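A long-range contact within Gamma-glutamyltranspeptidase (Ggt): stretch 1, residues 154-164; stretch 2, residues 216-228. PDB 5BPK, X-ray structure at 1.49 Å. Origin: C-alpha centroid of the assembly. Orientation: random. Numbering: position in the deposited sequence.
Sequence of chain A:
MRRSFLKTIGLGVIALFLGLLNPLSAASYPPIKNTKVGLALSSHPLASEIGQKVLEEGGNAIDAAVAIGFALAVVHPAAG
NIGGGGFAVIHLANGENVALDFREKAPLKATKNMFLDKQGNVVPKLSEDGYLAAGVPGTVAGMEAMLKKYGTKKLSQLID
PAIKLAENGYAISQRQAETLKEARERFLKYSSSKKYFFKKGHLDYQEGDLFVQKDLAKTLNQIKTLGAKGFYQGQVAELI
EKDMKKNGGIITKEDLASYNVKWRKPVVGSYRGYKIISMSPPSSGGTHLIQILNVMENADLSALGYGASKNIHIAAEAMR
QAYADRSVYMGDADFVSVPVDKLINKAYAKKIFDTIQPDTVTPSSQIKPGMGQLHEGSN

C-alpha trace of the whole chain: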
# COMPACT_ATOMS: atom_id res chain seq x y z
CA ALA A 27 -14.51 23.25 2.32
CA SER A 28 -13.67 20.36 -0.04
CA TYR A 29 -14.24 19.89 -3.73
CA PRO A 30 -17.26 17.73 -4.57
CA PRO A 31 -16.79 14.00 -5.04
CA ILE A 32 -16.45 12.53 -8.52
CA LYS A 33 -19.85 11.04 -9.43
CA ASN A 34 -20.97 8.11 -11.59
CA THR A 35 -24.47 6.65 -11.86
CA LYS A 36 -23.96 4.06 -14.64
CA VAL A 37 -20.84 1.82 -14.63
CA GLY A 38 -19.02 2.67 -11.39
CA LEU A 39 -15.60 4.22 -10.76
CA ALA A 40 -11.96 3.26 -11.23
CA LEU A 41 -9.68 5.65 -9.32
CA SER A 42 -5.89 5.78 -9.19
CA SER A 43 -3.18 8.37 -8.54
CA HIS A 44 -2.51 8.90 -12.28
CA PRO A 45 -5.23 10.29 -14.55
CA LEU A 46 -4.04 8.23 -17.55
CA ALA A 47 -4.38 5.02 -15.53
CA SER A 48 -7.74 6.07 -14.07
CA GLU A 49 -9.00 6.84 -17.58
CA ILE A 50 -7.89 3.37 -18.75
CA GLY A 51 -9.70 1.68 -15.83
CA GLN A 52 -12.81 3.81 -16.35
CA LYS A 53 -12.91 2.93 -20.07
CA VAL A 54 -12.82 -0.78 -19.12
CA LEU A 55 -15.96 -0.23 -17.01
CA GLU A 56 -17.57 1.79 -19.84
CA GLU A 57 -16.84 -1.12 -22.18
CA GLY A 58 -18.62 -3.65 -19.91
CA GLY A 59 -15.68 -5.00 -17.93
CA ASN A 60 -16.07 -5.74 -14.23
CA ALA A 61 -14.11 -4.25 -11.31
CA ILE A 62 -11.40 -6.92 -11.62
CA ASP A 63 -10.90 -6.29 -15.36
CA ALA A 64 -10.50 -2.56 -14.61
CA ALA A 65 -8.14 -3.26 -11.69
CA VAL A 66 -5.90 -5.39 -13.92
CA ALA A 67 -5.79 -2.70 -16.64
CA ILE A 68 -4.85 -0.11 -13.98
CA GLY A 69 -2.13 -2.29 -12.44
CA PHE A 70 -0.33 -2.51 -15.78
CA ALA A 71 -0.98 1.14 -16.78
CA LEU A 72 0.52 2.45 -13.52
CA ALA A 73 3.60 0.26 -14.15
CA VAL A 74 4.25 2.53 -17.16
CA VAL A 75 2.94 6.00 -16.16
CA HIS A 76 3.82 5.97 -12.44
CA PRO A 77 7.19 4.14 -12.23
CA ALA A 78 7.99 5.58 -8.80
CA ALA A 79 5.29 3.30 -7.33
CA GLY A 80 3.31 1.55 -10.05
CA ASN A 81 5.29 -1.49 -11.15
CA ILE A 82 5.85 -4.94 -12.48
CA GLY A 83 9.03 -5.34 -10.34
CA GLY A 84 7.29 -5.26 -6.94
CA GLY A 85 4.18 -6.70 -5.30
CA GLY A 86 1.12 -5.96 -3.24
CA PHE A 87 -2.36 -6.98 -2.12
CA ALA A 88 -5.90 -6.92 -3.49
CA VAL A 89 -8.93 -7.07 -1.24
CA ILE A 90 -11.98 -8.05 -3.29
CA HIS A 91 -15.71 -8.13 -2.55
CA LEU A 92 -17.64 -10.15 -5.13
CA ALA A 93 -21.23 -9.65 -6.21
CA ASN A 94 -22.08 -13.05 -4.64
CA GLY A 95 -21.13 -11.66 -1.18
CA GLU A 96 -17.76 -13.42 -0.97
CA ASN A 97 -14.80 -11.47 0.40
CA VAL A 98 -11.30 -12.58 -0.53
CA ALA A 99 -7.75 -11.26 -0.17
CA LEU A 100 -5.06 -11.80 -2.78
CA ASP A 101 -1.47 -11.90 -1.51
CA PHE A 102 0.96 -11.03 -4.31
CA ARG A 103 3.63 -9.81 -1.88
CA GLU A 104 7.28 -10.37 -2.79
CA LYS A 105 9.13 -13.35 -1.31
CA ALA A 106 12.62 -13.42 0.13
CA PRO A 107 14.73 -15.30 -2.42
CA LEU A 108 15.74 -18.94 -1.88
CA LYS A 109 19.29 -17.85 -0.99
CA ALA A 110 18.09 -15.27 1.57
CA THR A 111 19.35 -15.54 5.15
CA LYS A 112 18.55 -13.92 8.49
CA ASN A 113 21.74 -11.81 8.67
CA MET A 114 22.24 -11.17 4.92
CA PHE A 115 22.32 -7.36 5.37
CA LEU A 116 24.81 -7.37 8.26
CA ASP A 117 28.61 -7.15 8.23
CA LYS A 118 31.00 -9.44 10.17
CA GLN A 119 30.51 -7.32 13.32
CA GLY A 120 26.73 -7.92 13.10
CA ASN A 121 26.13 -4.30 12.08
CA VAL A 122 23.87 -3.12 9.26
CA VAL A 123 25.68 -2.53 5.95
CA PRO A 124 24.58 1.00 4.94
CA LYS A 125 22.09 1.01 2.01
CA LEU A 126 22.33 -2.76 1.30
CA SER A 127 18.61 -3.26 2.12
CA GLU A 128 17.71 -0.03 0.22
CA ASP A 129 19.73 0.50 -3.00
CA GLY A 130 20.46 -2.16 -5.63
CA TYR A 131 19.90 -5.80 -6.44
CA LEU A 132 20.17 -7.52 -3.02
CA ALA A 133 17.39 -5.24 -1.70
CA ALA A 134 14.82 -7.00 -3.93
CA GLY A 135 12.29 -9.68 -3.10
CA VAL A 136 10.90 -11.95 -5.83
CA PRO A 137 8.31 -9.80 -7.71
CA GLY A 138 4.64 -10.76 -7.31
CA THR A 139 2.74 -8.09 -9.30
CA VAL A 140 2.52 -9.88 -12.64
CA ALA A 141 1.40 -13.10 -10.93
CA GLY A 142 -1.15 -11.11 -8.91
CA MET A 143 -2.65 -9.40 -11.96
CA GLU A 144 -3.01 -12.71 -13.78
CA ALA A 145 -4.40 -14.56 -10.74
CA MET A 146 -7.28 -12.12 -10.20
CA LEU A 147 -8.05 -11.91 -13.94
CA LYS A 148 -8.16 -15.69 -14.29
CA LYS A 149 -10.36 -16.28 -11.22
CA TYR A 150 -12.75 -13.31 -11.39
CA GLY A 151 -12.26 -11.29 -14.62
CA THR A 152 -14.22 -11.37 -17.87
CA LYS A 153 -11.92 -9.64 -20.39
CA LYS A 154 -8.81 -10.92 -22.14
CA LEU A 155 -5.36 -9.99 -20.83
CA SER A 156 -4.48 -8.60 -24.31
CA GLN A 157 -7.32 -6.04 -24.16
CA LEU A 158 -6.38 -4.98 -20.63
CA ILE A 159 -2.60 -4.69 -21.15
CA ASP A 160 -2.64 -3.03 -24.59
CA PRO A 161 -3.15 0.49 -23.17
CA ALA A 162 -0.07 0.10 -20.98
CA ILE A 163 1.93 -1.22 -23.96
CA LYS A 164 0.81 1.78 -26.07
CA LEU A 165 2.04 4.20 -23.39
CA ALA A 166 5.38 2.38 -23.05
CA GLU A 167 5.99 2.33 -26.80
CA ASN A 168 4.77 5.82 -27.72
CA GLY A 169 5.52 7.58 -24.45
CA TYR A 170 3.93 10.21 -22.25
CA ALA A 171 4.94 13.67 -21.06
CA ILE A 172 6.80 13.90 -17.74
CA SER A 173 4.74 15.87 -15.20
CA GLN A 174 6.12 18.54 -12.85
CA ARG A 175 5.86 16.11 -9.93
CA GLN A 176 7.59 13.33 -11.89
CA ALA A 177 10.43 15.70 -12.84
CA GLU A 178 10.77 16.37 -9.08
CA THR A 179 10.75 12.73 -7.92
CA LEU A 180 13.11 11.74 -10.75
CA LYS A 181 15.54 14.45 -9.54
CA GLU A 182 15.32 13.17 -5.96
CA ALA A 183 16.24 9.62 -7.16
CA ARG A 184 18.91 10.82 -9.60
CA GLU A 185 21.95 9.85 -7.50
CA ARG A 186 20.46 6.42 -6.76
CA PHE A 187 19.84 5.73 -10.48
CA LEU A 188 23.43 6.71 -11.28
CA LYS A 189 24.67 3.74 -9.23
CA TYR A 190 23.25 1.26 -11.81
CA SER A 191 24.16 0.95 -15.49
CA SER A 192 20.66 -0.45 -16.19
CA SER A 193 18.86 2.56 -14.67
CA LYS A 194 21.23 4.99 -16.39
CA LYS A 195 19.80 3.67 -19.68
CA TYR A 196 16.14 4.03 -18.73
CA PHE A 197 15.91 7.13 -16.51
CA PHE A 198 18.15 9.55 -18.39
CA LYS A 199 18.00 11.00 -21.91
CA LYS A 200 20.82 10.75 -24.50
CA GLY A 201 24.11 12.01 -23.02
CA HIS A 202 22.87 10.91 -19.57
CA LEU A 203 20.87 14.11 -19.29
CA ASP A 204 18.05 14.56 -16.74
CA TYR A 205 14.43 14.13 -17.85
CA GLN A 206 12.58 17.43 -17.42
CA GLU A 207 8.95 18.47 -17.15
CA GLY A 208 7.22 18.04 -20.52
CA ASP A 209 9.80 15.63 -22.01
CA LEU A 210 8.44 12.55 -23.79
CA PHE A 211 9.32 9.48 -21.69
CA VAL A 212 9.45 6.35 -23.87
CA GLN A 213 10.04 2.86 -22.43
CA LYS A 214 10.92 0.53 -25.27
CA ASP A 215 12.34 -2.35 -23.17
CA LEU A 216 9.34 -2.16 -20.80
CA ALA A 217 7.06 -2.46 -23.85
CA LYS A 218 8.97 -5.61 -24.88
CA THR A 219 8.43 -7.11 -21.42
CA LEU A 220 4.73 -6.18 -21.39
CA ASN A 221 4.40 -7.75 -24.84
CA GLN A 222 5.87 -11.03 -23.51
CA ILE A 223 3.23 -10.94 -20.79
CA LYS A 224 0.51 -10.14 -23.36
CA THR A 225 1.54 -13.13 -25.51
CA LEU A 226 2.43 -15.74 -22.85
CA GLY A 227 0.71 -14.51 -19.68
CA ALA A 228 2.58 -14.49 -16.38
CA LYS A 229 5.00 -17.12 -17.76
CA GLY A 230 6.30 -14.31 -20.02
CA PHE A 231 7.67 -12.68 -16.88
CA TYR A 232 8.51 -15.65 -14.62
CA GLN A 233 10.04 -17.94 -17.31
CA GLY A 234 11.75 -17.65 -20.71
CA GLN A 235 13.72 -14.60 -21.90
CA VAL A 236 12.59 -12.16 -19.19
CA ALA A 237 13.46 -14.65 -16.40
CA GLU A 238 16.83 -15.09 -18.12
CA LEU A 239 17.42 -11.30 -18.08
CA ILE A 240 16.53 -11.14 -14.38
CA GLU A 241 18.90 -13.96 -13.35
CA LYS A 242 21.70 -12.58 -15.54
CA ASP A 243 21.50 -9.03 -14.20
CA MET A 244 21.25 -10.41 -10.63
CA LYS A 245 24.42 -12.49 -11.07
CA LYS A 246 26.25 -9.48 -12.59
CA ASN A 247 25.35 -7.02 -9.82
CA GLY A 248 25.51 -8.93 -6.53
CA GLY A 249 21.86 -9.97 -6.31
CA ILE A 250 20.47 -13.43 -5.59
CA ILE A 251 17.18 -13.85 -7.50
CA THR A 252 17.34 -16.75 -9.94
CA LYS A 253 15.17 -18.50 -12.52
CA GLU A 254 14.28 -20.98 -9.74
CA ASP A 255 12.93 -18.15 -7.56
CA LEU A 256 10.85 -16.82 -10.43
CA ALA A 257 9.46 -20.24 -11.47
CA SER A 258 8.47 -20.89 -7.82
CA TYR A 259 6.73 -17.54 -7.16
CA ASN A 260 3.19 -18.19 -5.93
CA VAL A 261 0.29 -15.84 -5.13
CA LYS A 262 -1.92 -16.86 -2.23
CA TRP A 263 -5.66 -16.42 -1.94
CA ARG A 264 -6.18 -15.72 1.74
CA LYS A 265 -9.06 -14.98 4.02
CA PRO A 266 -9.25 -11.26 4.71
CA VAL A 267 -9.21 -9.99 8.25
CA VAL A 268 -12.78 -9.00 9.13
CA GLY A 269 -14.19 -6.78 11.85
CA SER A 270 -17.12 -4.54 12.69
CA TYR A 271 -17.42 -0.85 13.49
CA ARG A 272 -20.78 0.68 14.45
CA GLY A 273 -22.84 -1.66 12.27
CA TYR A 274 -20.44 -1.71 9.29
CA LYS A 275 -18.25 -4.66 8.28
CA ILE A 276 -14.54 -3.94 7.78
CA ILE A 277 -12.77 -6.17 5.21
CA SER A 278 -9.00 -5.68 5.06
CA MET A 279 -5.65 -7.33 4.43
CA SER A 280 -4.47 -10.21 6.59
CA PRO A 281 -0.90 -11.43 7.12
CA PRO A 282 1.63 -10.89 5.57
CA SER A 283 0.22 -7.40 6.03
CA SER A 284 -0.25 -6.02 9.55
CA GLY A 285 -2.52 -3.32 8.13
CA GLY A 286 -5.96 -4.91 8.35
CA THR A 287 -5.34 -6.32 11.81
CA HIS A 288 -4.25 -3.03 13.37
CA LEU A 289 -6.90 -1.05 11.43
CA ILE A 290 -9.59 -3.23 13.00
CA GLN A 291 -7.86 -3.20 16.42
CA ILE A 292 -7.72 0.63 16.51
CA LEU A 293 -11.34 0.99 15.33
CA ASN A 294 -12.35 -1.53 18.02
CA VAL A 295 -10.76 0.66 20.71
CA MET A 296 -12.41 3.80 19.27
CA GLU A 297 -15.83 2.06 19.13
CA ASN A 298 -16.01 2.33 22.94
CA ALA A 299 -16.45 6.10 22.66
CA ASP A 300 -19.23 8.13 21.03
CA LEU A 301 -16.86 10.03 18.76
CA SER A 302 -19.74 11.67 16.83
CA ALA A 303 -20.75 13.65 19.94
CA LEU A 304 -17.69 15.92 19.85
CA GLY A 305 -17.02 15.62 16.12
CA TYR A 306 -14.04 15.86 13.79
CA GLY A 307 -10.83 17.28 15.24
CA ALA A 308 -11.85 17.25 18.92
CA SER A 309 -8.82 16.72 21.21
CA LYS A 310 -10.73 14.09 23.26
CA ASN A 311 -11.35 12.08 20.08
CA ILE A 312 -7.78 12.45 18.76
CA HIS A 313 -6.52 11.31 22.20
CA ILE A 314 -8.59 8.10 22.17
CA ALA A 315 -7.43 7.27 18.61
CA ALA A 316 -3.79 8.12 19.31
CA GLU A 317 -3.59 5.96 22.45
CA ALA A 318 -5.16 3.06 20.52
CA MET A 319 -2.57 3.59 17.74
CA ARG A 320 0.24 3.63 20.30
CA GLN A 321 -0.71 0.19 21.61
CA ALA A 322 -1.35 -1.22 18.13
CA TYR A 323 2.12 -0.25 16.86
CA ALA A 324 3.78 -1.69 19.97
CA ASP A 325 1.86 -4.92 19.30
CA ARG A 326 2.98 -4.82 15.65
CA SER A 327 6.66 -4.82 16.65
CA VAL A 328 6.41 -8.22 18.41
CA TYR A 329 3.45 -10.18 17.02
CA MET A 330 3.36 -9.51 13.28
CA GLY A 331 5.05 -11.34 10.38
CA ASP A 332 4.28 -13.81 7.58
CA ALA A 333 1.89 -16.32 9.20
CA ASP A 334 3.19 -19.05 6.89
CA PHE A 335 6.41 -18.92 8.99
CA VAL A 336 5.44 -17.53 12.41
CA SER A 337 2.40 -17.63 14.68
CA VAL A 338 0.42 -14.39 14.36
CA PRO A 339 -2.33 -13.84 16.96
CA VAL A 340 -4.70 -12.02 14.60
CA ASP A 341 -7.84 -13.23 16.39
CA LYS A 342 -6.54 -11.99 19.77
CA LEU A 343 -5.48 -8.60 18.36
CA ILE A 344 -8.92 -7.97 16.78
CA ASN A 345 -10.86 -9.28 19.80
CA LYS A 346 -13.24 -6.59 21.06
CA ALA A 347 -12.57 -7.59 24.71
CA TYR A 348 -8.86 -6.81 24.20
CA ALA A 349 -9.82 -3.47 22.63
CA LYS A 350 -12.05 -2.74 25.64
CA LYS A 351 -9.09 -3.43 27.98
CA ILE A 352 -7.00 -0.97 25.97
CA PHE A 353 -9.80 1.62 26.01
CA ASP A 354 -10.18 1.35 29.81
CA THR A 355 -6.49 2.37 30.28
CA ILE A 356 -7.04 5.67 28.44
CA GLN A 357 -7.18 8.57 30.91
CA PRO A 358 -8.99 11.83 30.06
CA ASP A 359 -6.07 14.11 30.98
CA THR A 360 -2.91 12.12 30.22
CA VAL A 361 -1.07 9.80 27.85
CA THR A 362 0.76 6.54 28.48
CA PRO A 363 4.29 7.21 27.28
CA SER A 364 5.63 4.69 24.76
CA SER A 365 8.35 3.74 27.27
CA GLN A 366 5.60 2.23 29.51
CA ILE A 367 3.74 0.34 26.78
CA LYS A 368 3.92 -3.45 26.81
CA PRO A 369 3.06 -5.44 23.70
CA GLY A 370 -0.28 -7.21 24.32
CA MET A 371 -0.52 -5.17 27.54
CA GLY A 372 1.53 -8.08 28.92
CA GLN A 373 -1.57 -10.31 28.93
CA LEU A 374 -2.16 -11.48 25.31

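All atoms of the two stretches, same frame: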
# COMPACT_ATOMS: atom_id res chain seq x y z
N LYS A 154 -10.08 -10.29 -21.81
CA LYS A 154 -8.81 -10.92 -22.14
C LYS A 154 -7.63 -10.06 -21.70
O LYS A 154 -7.67 -8.83 -21.80
CB LYS A 154 -8.73 -11.22 -23.63
CG LYS A 154 -9.80 -12.21 -24.12
N LEU A 155 -6.58 -10.70 -21.21
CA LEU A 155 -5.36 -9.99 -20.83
C LEU A 155 -4.89 -9.04 -21.93
O LEU A 155 -4.52 -7.92 -21.64
CB LEU A 155 -4.23 -10.97 -20.46
CG LEU A 155 -2.91 -10.32 -20.00
CD1 LEU A 155 -3.10 -9.56 -18.69
CD2 LEU A 155 -1.83 -11.37 -19.86
N SER A 156 -4.94 -9.46 -23.20
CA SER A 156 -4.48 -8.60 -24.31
C SER A 156 -5.20 -7.24 -24.35
O SER A 156 -4.56 -6.19 -24.53
CB SER A 156 -4.62 -9.31 -25.66
OG SER A 156 -5.97 -9.68 -25.93
N GLN A 157 -6.52 -7.26 -24.16
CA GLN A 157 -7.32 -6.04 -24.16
C GLN A 157 -6.91 -5.13 -23.01
O GLN A 157 -6.90 -3.90 -23.15
CB GLN A 157 -8.81 -6.34 -23.98
CG GLN A 157 -9.47 -7.20 -25.03
CD GLN A 157 -10.92 -7.46 -24.67
OE1 GLN A 157 -11.78 -6.60 -24.89
NE2 GLN A 157 -11.20 -8.63 -24.09
N LEU A 158 -6.62 -5.74 -21.86
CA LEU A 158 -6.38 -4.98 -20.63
C LEU A 158 -4.96 -4.43 -20.54
O LEU A 158 -4.74 -3.40 -19.91
CB LEU A 158 -6.72 -5.85 -19.42
CG LEU A 158 -8.17 -6.34 -19.33
CD1 LEU A 158 -8.32 -7.29 -18.16
CD2 LEU A 158 -9.19 -5.20 -19.26
N ILE A 159 -4.02 -5.10 -21.19
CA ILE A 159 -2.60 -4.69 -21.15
C ILE A 159 -2.20 -3.80 -22.33
O ILE A 159 -1.21 -3.08 -22.26
CB ILE A 159 -1.67 -5.94 -21.04
CG1 ILE A 159 -0.29 -5.55 -20.46
CG2 ILE A 159 -1.53 -6.66 -22.41
CD1 ILE A 159 0.49 -6.75 -19.98
N ASP A 160 -2.97 -3.84 -23.42
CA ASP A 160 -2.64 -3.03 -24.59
C ASP A 160 -2.47 -1.54 -24.28
O ASP A 160 -1.54 -0.92 -24.80
CB ASP A 160 -3.67 -3.22 -25.71
CG ASP A 160 -3.34 -4.38 -26.65
OD1 ASP A 160 -2.23 -4.95 -26.57
OD2 ASP A 160 -4.20 -4.72 -27.48
N PRO A 161 -3.34 -0.95 -23.42
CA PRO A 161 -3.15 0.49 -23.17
C PRO A 161 -1.80 0.81 -22.53
O PRO A 161 -1.15 1.80 -22.88
CB PRO A 161 -4.30 0.84 -22.22
CG PRO A 161 -5.38 -0.12 -22.61
CD PRO A 161 -4.66 -1.41 -22.93
N ALA A 162 -1.38 -0.04 -21.60
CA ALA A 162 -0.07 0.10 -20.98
C ALA A 162 1.04 -0.03 -22.02
O ALA A 162 1.98 0.76 -22.02
CB ALA A 162 0.10 -0.95 -19.87
N ILE A 163 0.93 -1.02 -22.91
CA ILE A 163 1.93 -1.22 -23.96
C ILE A 163 2.02 0.02 -24.86
O ILE A 163 3.12 0.47 -25.20
CB ILE A 163 1.62 -2.48 -24.81
CG1 ILE A 163 1.79 -3.75 -23.97
CG2 ILE A 163 2.55 -2.53 -26.02
CD1 ILE A 163 1.24 -5.02 -24.62
N LYS A 164 0.86 0.57 -25.23
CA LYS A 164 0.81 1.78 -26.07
C LYS A 164 1.57 2.94 -25.42
O LYS A 164 2.33 3.64 -26.09
CB LYS A 164 -0.64 2.20 -26.32
CG LYS A 164 -0.81 3.27 -27.38
CD LYS A 164 -2.26 3.71 -27.51
CE LYS A 164 -2.48 4.53 -28.78
NZ LYS A 164 -3.92 4.52 -29.19
N LEU A 216 10.55 -1.84 -21.58
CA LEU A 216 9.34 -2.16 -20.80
C LEU A 216 8.22 -2.65 -21.72
O LEU A 216 7.51 -3.61 -21.39
CB LEU A 216 8.87 -0.95 -19.98
CG LEU A 216 7.68 -1.17 -19.04
CD1 LEU A 216 7.93 -2.32 -18.06
CD2 LEU A 216 7.30 0.10 -18.28
N ALA A 217 8.08 -2.02 -22.89
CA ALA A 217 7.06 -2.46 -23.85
C ALA A 217 7.32 -3.89 -24.31
O ALA A 217 6.38 -4.68 -24.43
CB ALA A 217 6.98 -1.49 -25.04
N LYS A 218 8.59 -4.23 -24.54
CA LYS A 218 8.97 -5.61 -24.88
C LYS A 218 8.54 -6.59 -23.78
O LYS A 218 7.98 -7.64 -24.06
CB LYS A 218 10.49 -5.73 -25.09
CG LYS A 218 10.97 -5.65 -26.51
CD LYS A 218 12.45 -6.01 -26.64
CE LYS A 218 12.71 -7.52 -26.54
NZ LYS A 218 14.18 -7.84 -26.48
N THR A 219 8.80 -6.24 -22.53
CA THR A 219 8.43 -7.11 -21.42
C THR A 219 6.91 -7.28 -21.31
O THR A 219 6.41 -8.40 -21.13
CB THR A 219 9.00 -6.59 -20.10
OG1 THR A 219 10.43 -6.47 -20.23
CG2 THR A 219 8.66 -7.53 -18.96
N LEU A 220 6.19 -6.17 -21.42
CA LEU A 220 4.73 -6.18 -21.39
C LEU A 220 4.17 -7.01 -22.54
O LEU A 220 3.18 -7.73 -22.38
CB LEU A 220 4.17 -4.76 -21.43
CG LEU A 220 4.45 -3.91 -20.18
CD1 LEU A 220 3.93 -2.50 -20.38
CD2 LEU A 220 3.85 -4.54 -18.93
N ASN A 221 4.83 -6.94 -23.70
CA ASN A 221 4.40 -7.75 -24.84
C ASN A 221 4.60 -9.26 -24.62
O ASN A 221 3.79 -10.06 -25.09
CB ASN A 221 5.10 -7.29 -26.12
CG ASN A 221 4.27 -6.29 -26.92
OD1 ASN A 221 3.17 -6.62 -27.37
ND2 ASN A 221 4.80 -5.09 -27.11
N GLN A 222 5.66 -9.64 -23.91
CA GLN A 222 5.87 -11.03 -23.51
C GLN A 222 4.74 -11.51 -22.61
O GLN A 222 4.24 -12.63 -22.75
CB GLN A 222 7.22 -11.22 -22.80
CG GLN A 222 8.41 -11.23 -23.72
CD GLN A 222 8.32 -12.33 -24.77
OE1 GLN A 222 8.01 -12.07 -25.93
NE2 GLN A 222 8.54 -13.57 -24.35
N ILE A 223 4.32 -10.63 -21.70
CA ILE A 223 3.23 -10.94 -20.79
C ILE A 223 1.92 -11.05 -21.58
O ILE A 223 1.14 -11.98 -21.36
CB ILE A 223 3.14 -9.89 -19.65
CG1 ILE A 223 4.42 -9.94 -18.81
CG2 ILE A 223 1.90 -10.13 -18.78
CD1 ILE A 223 4.65 -8.70 -17.92
N LYS A 224 1.69 -10.11 -22.50
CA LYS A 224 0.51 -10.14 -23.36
C LYS A 224 0.40 -11.48 -24.09
O LYS A 224 -0.67 -12.06 -24.16
CB LYS A 224 0.56 -9.00 -24.38
CG LYS A 224 -0.56 -9.02 -25.43
CD LYS A 224 -0.44 -7.82 -26.35
CE LYS A 224 -1.34 -7.91 -27.55
NZ LYS A 224 -1.33 -6.65 -28.32
N THR A 225 1.52 -11.94 -24.64
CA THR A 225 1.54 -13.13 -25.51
C THR A 225 1.52 -14.46 -24.75
O THR A 225 0.87 -15.41 -25.19
CB THR A 225 2.76 -13.08 -26.46
OG1 THR A 225 2.65 -11.94 -27.32
CG2 THR A 225 2.84 -14.34 -27.32
N LEU A 226 2.22 -14.51 -23.61
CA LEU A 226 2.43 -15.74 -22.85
C LEU A 226 1.79 -15.76 -21.46
O LEU A 226 1.85 -16.77 -20.76
CB LEU A 226 3.93 -15.99 -22.69
CG LEU A 226 4.74 -16.06 -23.98
CD1 LEU A 226 6.21 -16.10 -23.65
CD2 LEU A 226 4.31 -17.28 -24.80
N GLY A 227 1.20 -14.64 -21.05
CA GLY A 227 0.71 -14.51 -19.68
C GLY A 227 1.85 -14.32 -18.71
O GLY A 227 2.94 -13.86 -19.09
N ALA A 228 1.60 -14.67 -17.45
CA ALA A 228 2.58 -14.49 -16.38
C ALA A 228 3.88 -15.25 -16.67
O ALA A 228 4.95 -14.80 -16.29
CB ALA A 228 1.98 -14.93 -15.04

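How does the contact begin at the start of stretch 2? The two helices run nearly antiparallel, at 171°, with their axes 9.2 Å apart at closest approach, so the first turn of stretch 2 meets the last residues of stretch 1. Here the CA atoms of A217 and I163 lie 5.3 Å apart. Alanine suits so close a passage: its methyl CB rests 4.3 Å from the backbone O of I163.

What fills the middle of the interface? L220 points toward stretch 1 and is buried there. Its CB packs 3.6 Å from I163 CG1, its CD1 lies 4.2 Å from A162 CB, and its CD2 lies 4.2 Å from I159 CD1. One branched apolar side chain thus touches three residues, spanning more than a turn of the facing helix. N221, beside it at the more exposed margin, brings ND2 to 3.6 Å from I163 CG2, while the same ND2 makes a weak hydrogen bond to A217 O, 3.1 Å away, within its own helix.

How does the apolar seam continue? I223 leaves CB sideways, yet its CG2 reaches I159 CD1 at 3.9 Å and L155 CD2 at 4.1 Å. L155 CD2 also comes within 3.4 Å of I223 O, packing against the backbone itself.

Why does a lysine belong here? K224 has every chi angle near t, and this extended chain settles among S156, I159, D160 and I163. Its methylenes serve as apolar surface: CB lies 3.7 Å from I159 CG2 and CD 3.7 Å from I163 CD1. The charged end then reaches D160, where NZ donates a hydrogen bond to OD1 at 2.6 Å, part of a salt bridge. Beyond the helix, G227 adopts positive phi, which favours glycine, and its CA lies 4.0 Å from L155 CD2, closing the contact.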